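PDB 4LJI: cytochrome c-550-like protein from Thermosynechococcus elongatus, which probably serves as a low-potential cytochrome c that carries electrons through one covalently bound heme c and can partially replace cytochrome c-550 of photosystem II. Local coordinates for residues A[81-86]-A[113-118]. Numbering follows the deposited sequence. Where two conformers were deposited one is given.
With HEC (heme c), chain C.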
loop_
_atom_site.group_PDB
_atom_site.type_symbol
_atom_site.label_atom_id
_atom_site.label_comp_id
_atom_site.label_asym_id
_atom_site.label_seq_id
_atom_site.Cartn_x
_atom_site.Cartn_y
_atom_site.Cartn_z
ATOM N N SER A 81 -10.113 -8.187 -18.578
ATOM C CA SER A 81 -10.914 -8.518 -17.401
ATOM C C SER A 81 -10.351 -7.867 -16.136
ATOM O O SER A 81 -11.103 -7.475 -15.283
ATOM C CB SER A 81 -11.066 -10.044 -17.223
ATOM O OG SER A 81 -9.814 -10.701 -17.135
ATOM N N LEU A 82 -9.034 -7.724 -16.056
ATOM C CA LEU A 82 -8.421 -7.109 -14.844
ATOM C C LEU A 82 -8.662 -5.587 -14.887
ATOM O O LEU A 82 -8.966 -4.974 -13.873
ATOM C CB LEU A 82 -6.932 -7.428 -14.743
ATOM C CG LEU A 82 -6.662 -8.848 -14.272
ATOM C CD1 LEU A 82 -5.201 -9.172 -14.495
ATOM C CD2 LEU A 82 -7.013 -8.919 -12.831
ATOM N N VAL A 83 -8.558 -4.992 -16.066
ATOM C CA VAL A 83 -8.823 -3.555 -16.185
ATOM C C VAL A 83 -10.286 -3.248 -15.804
ATOM O O VAL A 83 -10.551 -2.346 -14.967
ATOM C CB VAL A 83 -8.499 -3.042 -17.619
ATOM C CG1 VAL A 83 -8.994 -1.601 -17.830
ATOM C CG2 VAL A 83 -7.001 -3.151 -17.827
ATOM N N ALA A 84 -11.217 -4.029 -16.340
ATOM C CA ALA A 84 -12.636 -3.808 -16.070
ATOM C C ALA A 84 -12.928 -4.002 -14.596
ATOM O O ALA A 84 -13.855 -3.399 -14.067
ATOM C CB ALA A 84 -13.481 -4.721 -16.863
ATOM N N PHE A 85 -12.136 -4.850 -13.953
ATOM C CA PHE A 85 -12.329 -5.107 -12.536
ATOM C C PHE A 85 -11.894 -3.873 -11.776
ATOM O O PHE A 85 -12.615 -3.371 -10.918
ATOM C CB PHE A 85 -11.541 -6.329 -12.047
ATOM C CG PHE A 85 -11.631 -6.523 -10.578
ATOM C CD1 PHE A 85 -12.746 -7.143 -10.015
ATOM C CD2 PHE A 85 -10.621 -6.049 -9.761
ATOM C CE1 PHE A 85 -12.835 -7.292 -8.634
ATOM C CE2 PHE A 85 -10.689 -6.194 -8.388
ATOM C CZ PHE A 85 -11.813 -6.831 -7.830
ATOM N N GLN A 86 -10.738 -3.344 -12.136
ATOM C CA GLN A 86 -10.184 -2.254 -11.352
ATOM C C GLN A 86 -10.998 -0.973 -11.501
ATOM O O GLN A 86 -11.024 -0.126 -10.604
ATOM C CB GLN A 86 -8.710 -2.034 -11.657
ATOM C CG GLN A 86 -7.952 -1.785 -10.335
ATOM C CD GLN A 86 -8.114 -2.933 -9.382
ATOM O OE1 GLN A 86 -7.921 -4.076 -9.754
ATOM N NE2 GLN A 86 -8.465 -2.639 -8.129
ATOM N N GLN A 113 -1.836 2.807 -18.400
ATOM C CA GLN A 113 -1.228 2.554 -17.083
ATOM C C GLN A 113 -1.855 1.340 -16.416
ATOM O O GLN A 113 -1.139 0.446 -15.923
ATOM C CB GLN A 113 -1.378 3.744 -16.147
ATOM C CG GLN A 113 -0.434 4.882 -16.423
ATOM C CD GLN A 113 -0.720 6.060 -15.532
ATOM O OE1 GLN A 113 -1.848 6.549 -15.454
ATOM N NE2 GLN A 113 0.301 6.507 -14.826
ATOM N N LEU A 114 -3.183 1.299 -16.383
ATOM C CA LEU A 114 -3.898 0.171 -15.794
ATOM C C LEU A 114 -3.623 -1.130 -16.553
ATOM O O LEU A 114 -3.562 -2.203 -15.924
ATOM C CB LEU A 114 -5.387 0.466 -15.762
ATOM C CG LEU A 114 -6.162 -0.175 -14.644
ATOM C CD1 LEU A 114 -5.569 0.303 -13.300
ATOM C CD2 LEU A 114 -7.603 0.189 -14.730
ATOM N N GLU A 115 -3.446 -1.070 -17.877
ATOM C CA GLU A 115 -3.000 -2.231 -18.634
ATOM C C GLU A 115 -1.672 -2.763 -18.140
ATOM O O GLU A 115 -1.514 -3.965 -18.023
ATOM C CB GLU A 115 -2.874 -1.900 -20.137
ATOM C CG GLU A 115 -4.184 -1.882 -20.874
ATOM C CD GLU A 115 -4.042 -1.398 -22.289
ATOM O OE1 GLU A 115 -5.069 -1.366 -22.994
ATOM O OE2 GLU A 115 -2.906 -1.053 -22.682
ATOM N N THR A 116 -0.717 -1.879 -17.879
ATOM C CA THR A 116 0.585 -2.357 -17.440
ATOM C C THR A 116 0.506 -2.955 -16.030
ATOM O O THR A 116 1.245 -3.880 -15.744
ATOM C CB THR A 116 1.649 -1.258 -17.460
ATOM O OG1 THR A 116 1.349 -0.304 -16.433
ATOM C CG2 THR A 116 1.724 -0.584 -18.832
ATOM N N LEU A 117 -0.380 -2.426 -15.178
ATOM C CA LEU A 117 -0.582 -2.978 -13.822
ATOM C C LEU A 117 -1.242 -4.353 -13.952
ATOM O O LEU A 117 -0.826 -5.316 -13.302
ATOM C CB LEU A 117 -1.407 -2.011 -12.961
ATOM C CG LEU A 117 -1.975 -2.404 -11.597
ATOM C CD1 LEU A 117 -0.828 -2.896 -10.702
ATOM C CD2 LEU A 117 -2.661 -1.193 -10.956
ATOM N N ALA A 118 -2.293 -4.449 -14.767
ATOM C CA ALA A 118 -2.878 -5.761 -15.036
ATOM C C ALA A 118 -1.825 -6.723 -15.588
ATOM O O ALA A 118 -1.783 -7.891 -15.146
ATOM C CB ALA A 118 -4.096 -5.650 -16.008
HETATM FE FE HEC C . -7.651 -5.495 -4.450
HETATM C CHA HEC C . -9.651 -8.286 -4.808
HETATM C CHB HEC C . -6.433 -5.926 -7.648
HETATM C CHC HEC C . -5.844 -2.486 -4.216
HETATM C CHD HEC C . -8.411 -5.301 -1.178
HETATM N NA HEC C . -7.917 -6.838 -5.910
HETATM C C1A HEC C . -8.836 -7.886 -5.855
HETATM C C2A HEC C . -8.767 -8.608 -7.110
HETATM C C3A HEC C . -7.864 -7.946 -7.883
HETATM C C4A HEC C . -7.365 -6.838 -7.187
HETATM C CMA HEC C . -7.479 -8.305 -9.295
HETATM C CAA HEC C . -9.538 -9.869 -7.503
HETATM C CBA HEC C . -8.807 -11.140 -6.999
HETATM C CGA HEC C . -9.492 -12.434 -7.364
HETATM O O1A HEC C . -10.515 -12.464 -8.105
HETATM O O2A HEC C . -9.015 -13.529 -6.919
HETATM N NB HEC C . -6.362 -4.406 -5.677
HETATM C C1B HEC C . -6.061 -4.759 -6.942
HETATM C C2B HEC C . -5.183 -3.798 -7.483
HETATM C C3B HEC C . -5.018 -2.788 -6.567
HETATM C C4B HEC C . -5.779 -3.230 -5.387
HETATM C CMB HEC C . -4.613 -3.831 -8.883
HETATM C CAB HEC C . -4.190 -1.563 -6.682
HETATM C CBB HEC C . -4.693 -0.685 -7.629
HETATM N NC HEC C . -7.197 -4.138 -2.965
HETATM C C1C HEC C . -6.475 -2.981 -3.093
HETATM C C2C HEC C . -6.326 -2.444 -1.808
HETATM C C3C HEC C . -7.048 -3.220 -0.938
HETATM C C4C HEC C . -7.617 -4.299 -1.670
HETATM C CMC HEC C . -5.537 -1.186 -1.473
HETATM C CAC HEC C . -7.113 -3.004 0.542
HETATM C CBC HEC C . -7.646 -1.872 1.056
HETATM N ND HEC C . -8.786 -6.583 -3.257
HETATM C C1D HEC C . -9.008 -6.292 -1.967
HETATM C C2D HEC C . -9.989 -7.224 -1.413
HETATM C C3D HEC C . -10.330 -8.069 -2.405
HETATM C C4D HEC C . -9.549 -7.662 -3.563
HETATM C CMD HEC C . -10.496 -7.240 0.016
HETATM C CAD HEC C . -11.337 -9.184 -2.320
HETATM C CBD HEC C . -12.639 -8.649 -2.953
HETATM C CGD HEC C . -13.988 -9.343 -2.939
HETATM O O1D HEC C . -14.124 -10.584 -3.115
HETATM O O2D HEC C . -15.007 -8.627 -2.774
#
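Leu82 and Ala118 meet through their CB atoms, 3.6 Å apart, where the two helices come closest. Beside them Val83 sets CG1 against Leu114 CD2 at 3.8 Å, the two side chains crossing obliquely, while Val83 CG2 rests over the backbone near Glu115 N. Leu114 CD2 also reaches Gln86 CB at 4.0 Å. No hydrogen bond links the segments; apolar side chains pack on one another and on the backbone of 113-118. The heme lies next to this contact: Leu82 CD2 packs on methyl CMA, Leu117 CD2 on methyl CMB, and Phe85 CE2 lies 3.3 Å from ring carbon C2A. In Gln86 the bend at chi2 (58°) carries CD above the porphyrin rim, where the tilted amide puts NE2 over pyrrole B and OE1 3.2 Å from meso carbon CHB, with NE2 donating to Arg102 O. Its side chain also touches Cys101, an axial iron ligand with His51, so an alanine here would probably leave Arg102 O without this donor and open a gap over the heme rim beside Cys101. The axes of 81-86 and 113-118 pass 9.1 Å apart at 116°, joining helix 79-87 to helix 111-127, whose other contacts include Phe43 and Leu42 of helix 33-46, in the helical cytochrome c core around the heme.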